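Local coordinates for Two-component system response regulator/GGDEF domain protein (Aeromonas salmonicida, PDB 3LUF) that probably makes cyclic di-GMP from two GTP through a GGDEF domain outside this piece, which holds its two CheY-like receiver domains, at residues E48-L53 and R118-Q123; S136-M141 and V151-H156; R145-Q150 and R238-L243; L172-Y177 and A201-S206; I205-K210 and L226-E231. One frame throughout, in Å; residues are numbered along the deposited sequence.

Interaction 1. Residues E48-L53 and R118-Q123; sequences EYVVAL and RLYLNQ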
# COMPACT_ATOMS: atom_id res chain seq x y z
N GLU B 48 17.96 4.15 26.30
CA GLU B 48 16.96 3.27 26.87
C GLU B 48 15.66 3.26 26.03
O GLU B 48 14.90 2.30 26.08
CB GLU B 48 16.65 3.70 28.29
CG GLU B 48 16.33 2.57 29.25
CD GLU B 48 16.40 3.05 30.69
OE1 GLU B 48 15.60 2.57 31.52
OE2 GLU B 48 17.24 3.93 30.99
N TYR B 49 15.45 4.31 25.26
CA TYR B 49 14.13 4.54 24.61
C TYR B 49 14.14 4.46 23.11
O TYR B 49 15.02 5.00 22.45
CB TYR B 49 13.54 5.89 25.02
CG TYR B 49 13.31 5.98 26.50
CD1 TYR B 49 12.09 5.57 27.07
CD2 TYR B 49 14.33 6.42 27.34
CE1 TYR B 49 11.88 5.65 28.43
CE2 TYR B 49 14.13 6.48 28.72
CZ TYR B 49 12.91 6.11 29.26
OH TYR B 49 12.72 6.19 30.61
N VAL B 50 13.14 3.76 22.58
CA VAL B 50 12.90 3.73 21.15
C VAL B 50 12.60 5.13 20.59
O VAL B 50 13.14 5.56 19.55
CB VAL B 50 11.72 2.78 20.82
CG1 VAL B 50 11.45 2.73 19.33
CG2 VAL B 50 12.01 1.37 21.33
N VAL B 51 11.73 5.85 21.31
CA VAL B 51 11.23 7.15 20.85
C VAL B 51 10.54 7.79 22.03
O VAL B 51 10.13 7.10 22.97
CB VAL B 51 10.19 6.92 19.70
CG1 VAL B 51 8.99 6.13 20.25
CG2 VAL B 51 9.79 8.24 18.96
N ALA B 52 10.41 9.11 21.97
CA ALA B 52 9.61 9.87 22.95
C ALA B 52 8.45 10.55 22.23
O ALA B 52 8.65 11.12 21.18
CB ALA B 52 10.51 10.93 23.60
N LEU B 53 7.25 10.50 22.83
CA LEU B 53 6.11 11.27 22.30
C LEU B 53 6.05 12.51 23.17
O LEU B 53 5.91 12.38 24.39
CB LEU B 53 4.82 10.49 22.46
CG LEU B 53 4.86 9.13 21.73
CD1 LEU B 53 3.51 8.43 21.94
CD2 LEU B 53 5.14 9.33 20.26
N ARG B 118 5.55 0.12 14.92
CA ARG B 118 6.39 0.04 13.77
C ARG B 118 7.82 0.47 14.08
O ARG B 118 8.79 -0.18 13.64
CB ARG B 118 5.76 0.97 12.70
CG ARG B 118 6.23 0.82 11.32
CD ARG B 118 5.82 -0.53 10.70
NE ARG B 118 6.93 -1.46 10.77
CZ ARG B 118 6.79 -2.79 10.79
NH1 ARG B 118 7.88 -3.55 10.81
NH2 ARG B 118 5.57 -3.35 10.75
N LEU B 119 7.99 1.59 14.80
CA LEU B 119 9.36 2.04 15.09
C LEU B 119 10.12 1.01 15.90
O LEU B 119 11.29 0.78 15.63
CB LEU B 119 9.35 3.37 15.89
CG LEU B 119 8.85 4.57 15.07
CD1 LEU B 119 8.66 5.79 16.02
CD2 LEU B 119 9.76 4.96 13.92
N TYR B 120 9.45 0.35 16.83
CA TYR B 120 10.10 -0.73 17.58
C TYR B 120 10.56 -1.86 16.64
O TYR B 120 11.72 -2.30 16.69
CB TYR B 120 9.19 -1.30 18.68
CG TYR B 120 9.80 -2.56 19.22
CD1 TYR B 120 10.81 -2.49 20.17
CD2 TYR B 120 9.50 -3.83 18.64
CE1 TYR B 120 11.45 -3.64 20.62
CE2 TYR B 120 10.16 -4.97 19.08
CZ TYR B 120 11.11 -4.87 20.07
OH TYR B 120 11.76 -5.97 20.49
N LEU B 121 9.64 -2.35 15.82
CA LEU B 121 9.97 -3.47 14.90
C LEU B 121 11.06 -3.14 13.90
O LEU B 121 11.91 -3.99 13.56
CB LEU B 121 8.72 -3.95 14.19
CG LEU B 121 7.66 -4.65 15.04
CD1 LEU B 121 6.39 -4.87 14.22
CD2 LEU B 121 8.17 -5.98 15.68
N ASN B 122 11.03 -1.91 13.38
CA ASN B 122 11.99 -1.50 12.38
C ASN B 122 13.45 -1.56 12.81
O ASN B 122 14.34 -1.67 11.96
CB ASN B 122 11.69 -0.08 11.92
CG ASN B 122 10.42 0.02 11.07
OD1 ASN B 122 9.78 -0.99 10.73
ND2 ASN B 122 10.07 1.24 10.69
N GLN B 123 13.71 -1.44 14.11
CA GLN B 123 15.10 -1.46 14.62
C GLN B 123 15.84 -2.71 14.14
O GLN B 123 17.08 -2.69 13.97
CB GLN B 123 15.14 -1.47 16.15
CG GLN B 123 14.49 -0.25 16.81
CD GLN B 123 14.44 -0.40 18.30
OE1 GLN B 123 13.65 -1.19 18.85
NE2 GLN B 123 15.28 0.37 18.99
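V50 meets L119 and Y120 of helix 106-122 and Q123 at its C-terminal end. Its CB points at the helix and the two methyls share the work. CG1 is anti to the backbone N (chi1 180°) and lies against the helix backbone, with V50 CG1 4.0 Å from Y120 N. The same methyl is 4.1 Å from CB of L119. The second methyl, CG2, comes to the edge of the Y120 ring, near the ring plane, 4.2 Å from CD1 of Y120. It also touches the amide end of the Q123 side chain. V51, the next residue, crosses L119 at about a right angle, and V51 CG2 is 4.0 Å from L119 CD1. V78 of strand 77-81 also packs on V51, and L148 of the second receiver domain touches V50. The contact is apolar packing of a helix on the central strand of the parallel sheet, as in the alpha/beta CheY-like receiver fold.

Interaction 2. Residues S136-M141 and V151-H156; sequences SRHRTM and VHEASH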
# COMPACT_ATOMS: atom_id res chain seq x y z
N SER B 136 18.98 12.01 -4.37
CA SER B 136 17.74 11.34 -4.00
C SER B 136 18.03 10.10 -3.17
O SER B 136 17.27 9.80 -2.24
CB SER B 136 16.87 11.05 -5.21
OG SER B 136 17.62 10.37 -6.19
N ARG B 137 19.12 9.38 -3.47
CA ARG B 137 19.48 8.18 -2.70
C ARG B 137 19.66 8.52 -1.22
O ARG B 137 19.12 7.83 -0.35
CB ARG B 137 20.73 7.47 -3.26
CG ARG B 137 21.13 6.19 -2.50
CD ARG B 137 22.24 5.44 -3.23
NE ARG B 137 23.53 6.11 -3.11
CZ ARG B 137 24.13 6.83 -4.07
NH1 ARG B 137 23.61 6.98 -5.28
NH2 ARG B 137 25.30 7.41 -3.78
N HIS B 138 20.43 9.58 -0.94
CA HIS B 138 20.66 9.99 0.46
C HIS B 138 19.42 10.54 1.16
O HIS B 138 19.25 10.36 2.36
CB HIS B 138 21.86 10.95 0.56
CG HIS B 138 23.18 10.27 0.39
ND1 HIS B 138 24.39 10.90 0.63
CD2 HIS B 138 23.49 9.00 0.01
CE1 HIS B 138 25.37 10.05 0.41
NE2 HIS B 138 24.85 8.89 0.03
N ARG B 139 18.55 11.20 0.40
CA ARG B 139 17.32 11.72 0.96
C ARG B 139 16.43 10.55 1.40
O ARG B 139 15.87 10.57 2.50
CB ARG B 139 16.58 12.59 -0.05
CG ARG B 139 15.22 13.06 0.46
CD ARG B 139 14.57 14.09 -0.43
NE ARG B 139 14.14 13.53 -1.71
CZ ARG B 139 14.67 13.85 -2.89
NH1 ARG B 139 15.66 14.74 -2.98
NH2 ARG B 139 14.20 13.29 -4.00
N THR B 140 16.33 9.53 0.55
CA THR B 140 15.47 8.41 0.85
C THR B 140 16.03 7.63 2.03
O THR B 140 15.27 7.21 2.91
CB THR B 140 15.33 7.49 -0.39
OG1 THR B 140 14.74 8.24 -1.45
CG2 THR B 140 14.44 6.32 -0.11
N MSE B 141 17.35 7.44 2.03
CA MSE B 141 18.06 6.80 3.13
C MSE B 141 17.84 7.53 4.44
O MSE B 141 17.54 6.91 5.45
CB MSE B 141 19.55 6.66 2.84
CG MSE B 141 19.84 5.54 1.87
SE MSE B 141 21.75 5.68 1.53
CE MSE B 141 22.27 5.22 3.34
N VAL B 151 19.50 0.77 7.14
CA VAL B 151 19.42 1.15 5.72
C VAL B 151 20.74 0.92 4.99
O VAL B 151 21.79 1.49 5.35
CB VAL B 151 18.93 2.62 5.52
CG1 VAL B 151 18.62 2.87 4.07
CG2 VAL B 151 17.64 2.92 6.40
N HIS B 152 20.70 0.05 3.97
CA HIS B 152 21.85 -0.15 3.11
C HIS B 152 21.63 0.67 1.84
O HIS B 152 20.52 0.94 1.45
CB HIS B 152 21.94 -1.61 2.70
CG HIS B 152 22.10 -2.57 3.84
ND1 HIS B 152 23.33 -3.10 4.19
CD2 HIS B 152 21.20 -3.12 4.68
CE1 HIS B 152 23.18 -3.92 5.21
NE2 HIS B 152 21.89 -3.95 5.54
N GLU B 153 22.71 1.05 1.17
CA GLU B 153 22.58 1.80 -0.08
C GLU B 153 23.34 1.18 -1.25
O GLU B 153 24.37 0.49 -1.07
CB GLU B 153 22.98 3.29 0.10
CG GLU B 153 24.47 3.49 0.39
CD GLU B 153 24.96 4.95 0.29
OE1 GLU B 153 24.61 5.69 -0.68
OE2 GLU B 153 25.72 5.34 1.20
N ALA B 154 22.82 1.42 -2.43
CA ALA B 154 23.40 0.96 -3.68
C ALA B 154 23.16 1.98 -4.78
O ALA B 154 22.05 2.48 -5.00
CB ALA B 154 22.81 -0.43 -4.08
N SER B 155 24.23 2.27 -5.52
CA SER B 155 24.16 3.31 -6.55
C SER B 155 23.80 2.78 -7.93
O SER B 155 23.62 3.55 -8.87
CB SER B 155 25.47 4.11 -6.60
OG SER B 155 25.96 4.37 -5.30
N HIS B 156 23.69 1.47 -8.05
CA HIS B 156 23.30 0.85 -9.32
C HIS B 156 22.94 -0.61 -9.10
O HIS B 156 23.13 -1.13 -8.01
CB HIS B 156 24.38 1.00 -10.40
CG HIS B 156 25.77 0.70 -9.93
ND1 HIS B 156 26.16 -0.55 -9.49
CD2 HIS B 156 26.88 1.48 -9.88
CE1 HIS B 156 27.45 -0.52 -9.17
NE2 HIS B 156 27.91 0.70 -9.40
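Helix 136-141 and strand 151-154 run antiparallel, with axes 9.6 Å apart at an angle of 170°. R137 and E153 carry the polar part. The R137 side chain leaves the helix with CG anti to the backbone N (chi1 -179°) and bends at chi3. R137 NE then donates to E153 OE1 at 2.7 Å in a nearly straight salt bridge (170°). The oxygen lies in the guanidinium plane. The guanidinium and carboxylate planes are 37° apart. H138 adds a weak second bond to the same oxygen, NE2 to E153 OE1 at 3.3 Å, made at the edge of its ring. Two donors thus share OE1, which would help to stabilise the negative charge of E153. In one of two conformers, S155 OG lies over the centre of one guanidinium face, 3.3 Å from R137 CZ. R137 NH1 has another partner, the backbone oxygen of D131, so two nitrogens of the group have hydrogen-bond partners. Deeper in, the selenomethionine M141 lies across V151, with M141 CG 3.7 Å from V151 CG1. V129 of strand 126-130 packs on both M141 and V151. The helix and strand belong to the first beta-alpha-beta unit of the second receiver domain, strand 126-130, helix 134-145 and strand 150-154.

Interaction 3. Residues R145-Q150 and R238-L243; sequences RKQLLQ and RVSHNL. Unlike the reference sequence in segment 145-150: Q150 (reference Leu).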
# COMPACT_ATOMS: atom_id res chain seq x y z
N ARG B 145 16.01 6.07 7.74
CA ARG B 145 16.74 6.03 9.01
C ARG B 145 15.92 6.71 10.13
O ARG B 145 16.05 6.32 11.30
CB ARG B 145 18.14 6.63 8.88
CG ARG B 145 19.07 5.71 8.13
CD ARG B 145 20.50 6.18 8.03
NE ARG B 145 21.28 5.04 7.54
CZ ARG B 145 22.44 5.13 6.90
NH1 ARG B 145 22.99 6.32 6.67
NH2 ARG B 145 23.04 4.02 6.49
N LYS B 146 15.04 7.64 9.76
CA LYS B 146 14.09 8.25 10.72
C LYS B 146 12.87 7.36 10.99
O LYS B 146 11.98 7.72 11.77
CB LYS B 146 13.56 9.56 10.18
CG LYS B 146 14.59 10.67 10.15
CD LYS B 146 13.92 11.99 10.44
CE LYS B 146 12.88 12.29 9.40
NZ LYS B 146 11.95 13.34 9.89
N GLN B 147 12.78 6.24 10.31
CA GLN B 147 11.83 5.21 10.68
C GLN B 147 12.55 4.15 11.55
O GLN B 147 12.00 3.10 11.82
CB GLN B 147 11.19 4.58 9.42
CG GLN B 147 10.37 5.55 8.54
CD GLN B 147 9.93 4.94 7.21
OE1 GLN B 147 9.43 3.81 7.14
NE2 GLN B 147 10.07 5.72 6.14
N LEU B 148 13.79 4.44 11.96
CA LEU B 148 14.65 3.54 12.74
C LEU B 148 15.08 2.23 12.03
O LEU B 148 15.58 1.30 12.68
CB LEU B 148 14.05 3.24 14.13
CG LEU B 148 13.80 4.50 15.00
CD1 LEU B 148 13.23 4.04 16.31
CD2 LEU B 148 15.12 5.31 15.24
N LEU B 149 14.95 2.21 10.71
CA LEU B 149 15.37 1.05 9.95
C LEU B 149 16.90 1.02 9.80
O LEU B 149 17.57 2.05 9.89
CB LEU B 149 14.73 1.07 8.56
CG LEU B 149 13.21 0.86 8.54
CD1 LEU B 149 12.62 1.45 7.27
CD2 LEU B 149 12.88 -0.62 8.62
N GLN B 150 17.43 -0.18 9.57
CA GLN B 150 18.80 -0.37 9.16
C GLN B 150 18.85 -0.28 7.64
O GLN B 150 18.30 -1.13 6.96
CB GLN B 150 19.26 -1.73 9.63
CG GLN B 150 19.34 -1.83 11.15
CD GLN B 150 19.83 -3.20 11.58
OE1 GLN B 150 20.84 -3.68 11.07
NE2 GLN B 150 19.08 -3.86 12.45
N ARG B 238 4.10 3.60 2.78
CA ARG B 238 4.31 2.44 1.89
C ARG B 238 5.25 1.39 2.50
O ARG B 238 5.02 0.16 2.38
CB ARG B 238 4.93 2.91 0.57
CG ARG B 238 4.00 3.76 -0.25
CD ARG B 238 3.16 2.91 -1.24
NE ARG B 238 2.36 1.86 -0.62
CZ ARG B 238 1.21 2.05 0.04
NH1 ARG B 238 0.74 3.28 0.21
NH2 ARG B 238 0.56 1.01 0.56
N VAL B 239 6.33 1.89 3.10
CA VAL B 239 7.31 1.02 3.72
C VAL B 239 6.64 0.28 4.85
O VAL B 239 6.72 -0.95 4.89
CB VAL B 239 8.57 1.77 4.15
CG1 VAL B 239 9.41 0.89 5.12
CG2 VAL B 239 9.37 2.16 2.93
N SER B 240 5.90 0.98 5.72
CA SER B 240 5.24 0.28 6.83
C SER B 240 4.28 -0.79 6.34
O SER B 240 4.28 -1.92 6.85
CB SER B 240 4.51 1.27 7.74
OG SER B 240 5.48 2.12 8.28
N HIS B 241 3.48 -0.47 5.31
CA HIS B 241 2.52 -1.45 4.78
C HIS B 241 3.22 -2.71 4.24
O HIS B 241 2.72 -3.83 4.46
CB HIS B 241 1.64 -0.86 3.67
CG HIS B 241 0.46 -0.08 4.16
ND1 HIS B 241 -0.62 -0.68 4.76
CD2 HIS B 241 0.15 1.24 4.07
CE1 HIS B 241 -1.53 0.24 5.05
NE2 HIS B 241 -1.07 1.41 4.66
N ASN B 242 4.32 -2.53 3.55
CA ASN B 242 5.07 -3.67 2.99
C ASN B 242 5.73 -4.52 4.06
O ASN B 242 5.73 -5.78 3.99
CB ASN B 242 6.07 -3.22 1.92
CG ASN B 242 5.37 -2.91 0.62
OD1 ASN B 242 4.95 -1.77 0.38
ND2 ASN B 242 5.10 -3.95 -0.15
N LEU B 243 6.27 -3.85 5.06
CA LEU B 243 6.85 -4.58 6.22
C LEU B 243 5.78 -5.35 6.99
O LEU B 243 5.97 -6.51 7.39
CB LEU B 243 7.67 -3.65 7.14
CG LEU B 243 8.88 -2.97 6.51
CD1 LEU B 243 9.52 -2.02 7.50
CD2 LEU B 243 9.92 -3.96 5.96
O HOH W 1 8.05 2.35 8.88
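L149 meets V239 and L243 in the apolar part of this contact, one methyl to each. L149 and V239 reach toward each other tip to tip, with L149 CD1 3.9 Å from V239 CG1. L149 and L243 instead slide past each other in opposite directions, with L149 CD2 3.8 Å from L243 CD1. L144 of helix 134-145 packs on both L149 and V239. Q147, its chain extended beyond CG, adds to the packing with OE1 3.6 Å from V239 CG1.

The polar part is bridged by water. A water donates to Q147 OE1 at 2.7 Å and is hydrogen-bonded to S240 OG at 2.6 Å. S240 OG also bonds to the backbone oxygen of Q236 in its own helix.

Q147 lies within a type I beta turn from R145 to L148, closed by L148 N to R145 O at 3.0 Å. The contact joins the loop after the first helix of the second receiver domain to its C-terminal helix, 232-248. Both helices lie on the same side of the sheet, as in the CheY-like fold.

Interaction 4. Residues L172-Y177 and A201-S206; sequences LVLVDY and AIIGIS. With MG (magnesium ion), chain F.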
# COMPACT_ATOMS: atom_id res chain seq x y z
N LEU B 172 13.57 -5.79 2.25
CA LEU B 172 12.79 -4.84 1.45
C LEU B 172 13.77 -4.01 0.64
O LEU B 172 14.79 -3.55 1.15
CB LEU B 172 11.92 -3.96 2.36
CG LEU B 172 11.33 -2.69 1.70
CD1 LEU B 172 10.28 -3.16 0.76
CD2 LEU B 172 10.75 -1.71 2.70
N VAL B 173 13.49 -3.90 -0.65
CA VAL B 173 14.30 -3.14 -1.59
C VAL B 173 13.43 -2.07 -2.22
O VAL B 173 12.30 -2.37 -2.66
CB VAL B 173 14.88 -4.00 -2.73
CG1 VAL B 173 15.82 -3.13 -3.58
CG2 VAL B 173 15.62 -5.23 -2.20
N LEU B 174 13.93 -0.83 -2.25
CA LEU B 174 13.30 0.26 -3.00
C LEU B 174 14.16 0.54 -4.23
O LEU B 174 15.35 0.78 -4.11
CB LEU B 174 13.18 1.52 -2.13
CG LEU B 174 12.37 1.42 -0.82
CD1 LEU B 174 13.18 0.81 0.34
CD2 LEU B 174 11.98 2.81 -0.42
N VAL B 175 13.54 0.52 -5.40
CA VAL B 175 14.26 0.47 -6.69
C VAL B 175 13.89 1.62 -7.61
O VAL B 175 12.76 1.73 -8.04
CB VAL B 175 13.96 -0.87 -7.43
CG1 VAL B 175 14.75 -0.92 -8.74
CG2 VAL B 175 14.37 -2.04 -6.56
N ASP B 176 14.88 2.44 -7.93
CA ASP B 176 14.78 3.49 -8.93
C ASP B 176 14.71 2.88 -10.31
O ASP B 176 15.52 2.02 -10.67
CB ASP B 176 16.04 4.37 -8.81
CG ASP B 176 16.09 5.50 -9.82
OD1 ASP B 176 15.03 6.04 -10.21
OD2 ASP B 176 17.22 5.84 -10.23
N TYR B 177 13.77 3.36 -11.14
CA TYR B 177 13.72 2.85 -12.49
C TYR B 177 14.91 3.32 -13.35
O TYR B 177 15.59 2.50 -13.96
CB TYR B 177 12.39 3.16 -13.17
CG TYR B 177 12.47 2.88 -14.65
CD1 TYR B 177 12.37 1.58 -15.13
CD2 TYR B 177 12.72 3.90 -15.56
CE1 TYR B 177 12.46 1.31 -16.49
CE2 TYR B 177 12.83 3.64 -16.92
CZ TYR B 177 12.69 2.36 -17.38
OH TYR B 177 12.79 2.11 -18.73
N ALA B 201 10.59 -8.13 -0.31
CA ALA B 201 9.58 -7.17 -0.82
C ALA B 201 10.28 -6.13 -1.69
O ALA B 201 11.41 -5.75 -1.41
CB ALA B 201 8.85 -6.49 0.32
N ILE B 202 9.64 -5.72 -2.78
CA ILE B 202 10.24 -4.71 -3.63
C ILE B 202 9.21 -3.63 -3.85
O ILE B 202 8.07 -3.92 -4.21
CB ILE B 202 10.62 -5.31 -4.98
CG1 ILE B 202 11.70 -6.38 -4.80
CG2 ILE B 202 10.98 -4.19 -6.01
CD1 ILE B 202 11.83 -7.26 -6.06
N ILE B 203 9.61 -2.38 -3.58
CA ILE B 203 8.79 -1.23 -3.99
C ILE B 203 9.47 -0.57 -5.19
O ILE B 203 10.64 -0.11 -5.10
CB ILE B 203 8.65 -0.17 -2.87
CG1 ILE B 203 8.08 -0.83 -1.59
CG2 ILE B 203 7.76 0.99 -3.36
CD1 ILE B 203 8.14 0.07 -0.30
N GLY B 204 8.75 -0.53 -6.29
CA GLY B 204 9.30 0.04 -7.53
C GLY B 204 9.04 1.54 -7.54
O GLY B 204 7.88 1.96 -7.46
N ILE B 205 10.09 2.35 -7.64
CA ILE B 205 9.97 3.80 -7.73
C ILE B 205 10.10 4.26 -9.18
O ILE B 205 11.00 3.84 -9.90
CB ILE B 205 11.00 4.53 -6.84
CG1 ILE B 205 10.88 4.04 -5.39
CG2 ILE B 205 10.73 6.07 -6.91
CD1 ILE B 205 12.04 4.47 -4.45
N SER B 206 9.16 5.12 -9.59
CA SER B 206 9.04 5.56 -10.97
C SER B 206 8.55 7.00 -11.03
O SER B 206 7.82 7.42 -10.15
CB SER B 206 7.96 4.71 -11.65
OG SER B 206 8.55 4.02 -12.69
MG MG F . 17.89 7.22 -11.48
O HOH W 2 15.92 7.92 -11.75
O HOH W 3 18.66 8.75 -12.74
O HOH W 4 18.02 8.54 -9.84
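L172 and A201 begin a parallel pair of neighbouring strands in the five-stranded sheet of a CheY-like receiver domain. The segment axes differ by 17°, and helix 184-194 makes the beta-alpha-beta crossover between the strands. Side chains alternate between the two faces. On one face lie L172, L174, D176, A201, I203 and I205. L172 CG is anti to the backbone N (chi1 165°). L172 CD1 reaches across to A201 CB at 3.7 Å. It also meets I203 CG1 at 4.0 Å. I205 CD1 leans back over L174 CB at 3.9 Å. V239 and L235 of helix 232-248 cover L172 and L174. On the other face V175 and I202 cross obliquely, meeting through V175 CG2 and I202 CG2 at 4.1 Å. G204, paired with V175, has no side chain. The backbone ladder alternates between strands, from V173 N to A201 O at 2.9 Å up to I205 N to V175 O. A weak bond from Y177 N to I205 O ends it. D176, the predicted phosphorylation site, stands at the strand's end. D132 and the backbone oxygen of Y178 help it bind magnesium. D176 OD2 binds the ion at 2.0 Å, while OD1 accepts from a metal-bound water at 2.6 Å.

Interaction 5. Residues I205-K210 and L226-E231; sequences ISVSDK and LNQPFE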
# COMPACT_ATOMS: atom_id res chain seq x y z
N ILE B 205 10.09 2.35 -7.64
CA ILE B 205 9.97 3.80 -7.73
C ILE B 205 10.10 4.26 -9.18
O ILE B 205 11.00 3.84 -9.90
CB ILE B 205 11.00 4.53 -6.84
CG1 ILE B 205 10.88 4.04 -5.39
CG2 ILE B 205 10.73 6.07 -6.91
CD1 ILE B 205 12.04 4.47 -4.45
N SER B 206 9.16 5.12 -9.59
CA SER B 206 9.04 5.56 -10.97
C SER B 206 8.55 7.00 -11.03
O SER B 206 7.82 7.42 -10.15
CB SER B 206 7.96 4.71 -11.65
OG SER B 206 8.55 4.02 -12.69
N VAL B 207 8.88 7.75 -12.08
CA VAL B 207 8.04 8.91 -12.43
C VAL B 207 6.86 8.36 -13.24
O VAL B 207 7.04 7.48 -14.10
CB VAL B 207 8.81 10.00 -13.19
CG1 VAL B 207 9.84 10.65 -12.28
CG2 VAL B 207 9.45 9.44 -14.42
N SER B 208 5.64 8.83 -12.97
CA SER B 208 4.50 8.22 -13.64
C SER B 208 4.16 9.02 -14.91
O SER B 208 3.79 10.19 -14.83
CB SER B 208 3.30 8.03 -12.69
OG SER B 208 2.17 8.77 -13.08
N ASP B 209 4.34 8.37 -16.06
CA ASP B 209 4.10 8.99 -17.36
C ASP B 209 3.62 7.94 -18.38
O ASP B 209 3.17 6.85 -18.00
CB ASP B 209 5.34 9.78 -17.84
CG ASP B 209 6.62 8.93 -17.89
OD1 ASP B 209 6.53 7.69 -17.95
OD2 ASP B 209 7.73 9.51 -17.86
N LYS B 210 3.72 8.27 -19.68
CA LYS B 210 3.26 7.36 -20.74
C LYS B 210 3.94 5.97 -20.77
O LYS B 210 3.45 5.06 -21.44
CB LYS B 210 3.33 8.04 -22.13
CG LYS B 210 4.74 8.26 -22.68
CD LYS B 210 4.71 8.86 -24.10
CE LYS B 210 4.55 7.78 -25.20
NZ LYS B 210 4.31 8.42 -26.56
N LEU B 226 5.70 3.32 -5.89
CA LEU B 226 5.71 4.64 -5.27
C LEU B 226 6.18 5.60 -6.35
O LEU B 226 7.27 5.44 -6.91
CB LEU B 226 6.65 4.63 -4.06
CG LEU B 226 6.91 5.96 -3.35
CD1 LEU B 226 5.60 6.48 -2.85
CD2 LEU B 226 7.91 5.70 -2.21
N ASN B 227 5.32 6.55 -6.70
CA ASN B 227 5.65 7.46 -7.78
C ASN B 227 6.38 8.70 -7.28
O ASN B 227 6.04 9.24 -6.23
CB ASN B 227 4.40 7.80 -8.61
CG ASN B 227 3.82 6.57 -9.32
OD1 ASN B 227 4.56 5.67 -9.79
ND2 ASN B 227 2.49 6.52 -9.42
N GLN B 228 7.42 9.12 -8.00
CA GLN B 228 8.17 10.34 -7.67
C GLN B 228 7.56 11.53 -8.41
O GLN B 228 7.07 11.36 -9.52
CB GLN B 228 9.63 10.21 -8.12
CG GLN B 228 10.56 9.44 -7.22
CD GLN B 228 11.98 9.37 -7.79
OE1 GLN B 228 12.20 9.63 -8.98
NE2 GLN B 228 12.96 9.01 -6.93
N PRO B 229 7.56 12.73 -7.80
CA PRO B 229 7.92 13.07 -6.42
C PRO B 229 6.96 12.50 -5.36
O PRO B 229 5.77 12.39 -5.62
CB PRO B 229 7.83 14.61 -6.38
CG PRO B 229 6.90 14.98 -7.52
CD PRO B 229 7.24 13.94 -8.59
N PHE B 230 7.50 12.14 -4.19
CA PHE B 230 6.71 11.72 -3.03
C PHE B 230 7.18 12.43 -1.76
O PHE B 230 8.35 12.86 -1.66
CB PHE B 230 6.75 10.19 -2.83
CG PHE B 230 8.15 9.62 -2.69
CD1 PHE B 230 8.81 9.64 -1.45
CD2 PHE B 230 8.81 9.10 -3.80
CE1 PHE B 230 10.10 9.14 -1.33
CE2 PHE B 230 10.11 8.61 -3.69
CZ PHE B 230 10.75 8.63 -2.45
N GLU B 231 6.27 12.52 -0.78
CA GLU B 231 6.55 13.09 0.53
C GLU B 231 7.03 12.01 1.50
O GLU B 231 6.71 10.82 1.30
CB GLU B 231 5.27 13.73 1.06
CG GLU B 231 4.74 14.85 0.14
CD GLU B 231 5.63 16.09 0.12
OE1 GLU B 231 6.15 16.50 1.19
OE2 GLU B 231 5.83 16.64 -0.98
O HOH W 5 4.89 5.18 -12.61
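I205 and L226 start a short parallel strand pairing at the edge of the second receiver domain's sheet, where 224-228 is the outermost strand. The segment axes diverge by 42°, and two backbone bonds hold them. S206 N donates to L226 O at 3.3 Å, and Q228 N donates to S206 O at 2.8 Å. I205 and Q228 cross at about a right angle, with the I205 CG2 methyl 3.4 Å from Q228 CG. The same methyl also meets the F230 ring, 4.1 Å from CE2 of F230. F230 CG lies between its backbone N and carbonyl carbon (chi1 57°), and L226 CD2 sits over the centre of one face of the ring. T140 of helix 134-145 also packs on F230. On the other face of the sheet, N227 turns its amide toward S208, whose CB is 3.7 Å from N227 ND2. A water donates to N227 OD1 at 2.9 Å and, weakly, to V207 O. N227 ND2 bonds to E234 of the second subunit, and P229 O accepts from S208 OG of that subunit. The nearest atom of the Q228 side chain is about 7 Å from the magnesium ion. The pairing joins the two strands of the last beta-alpha-beta unit of a CheY-like receiver domain, strand 201-207, helix 213-219 and strand 224-228.

Interaction 1 belongs to the first receiver domain, and the other four to the second. Interactions 1 and 3 meet where the domains join: N122 ND2 bonds to Q147 O and Q123 O to Q150 NE2. Both are buried and mainly apolar, with one water bridge in interaction 3. Interactions 4 and 5 share strand 201-207 and rest on backbone bonds; 4 is buried and includes a magnesium ligand, while 5 is partly exposed and, like 3, has residues that touch the second subunit. Interaction 2 reaches the same sheet at its opposite edge strand and alone has a salt bridge between its segments. Helix 232-248 connects 3 with 4, through V239 and L243 against L172.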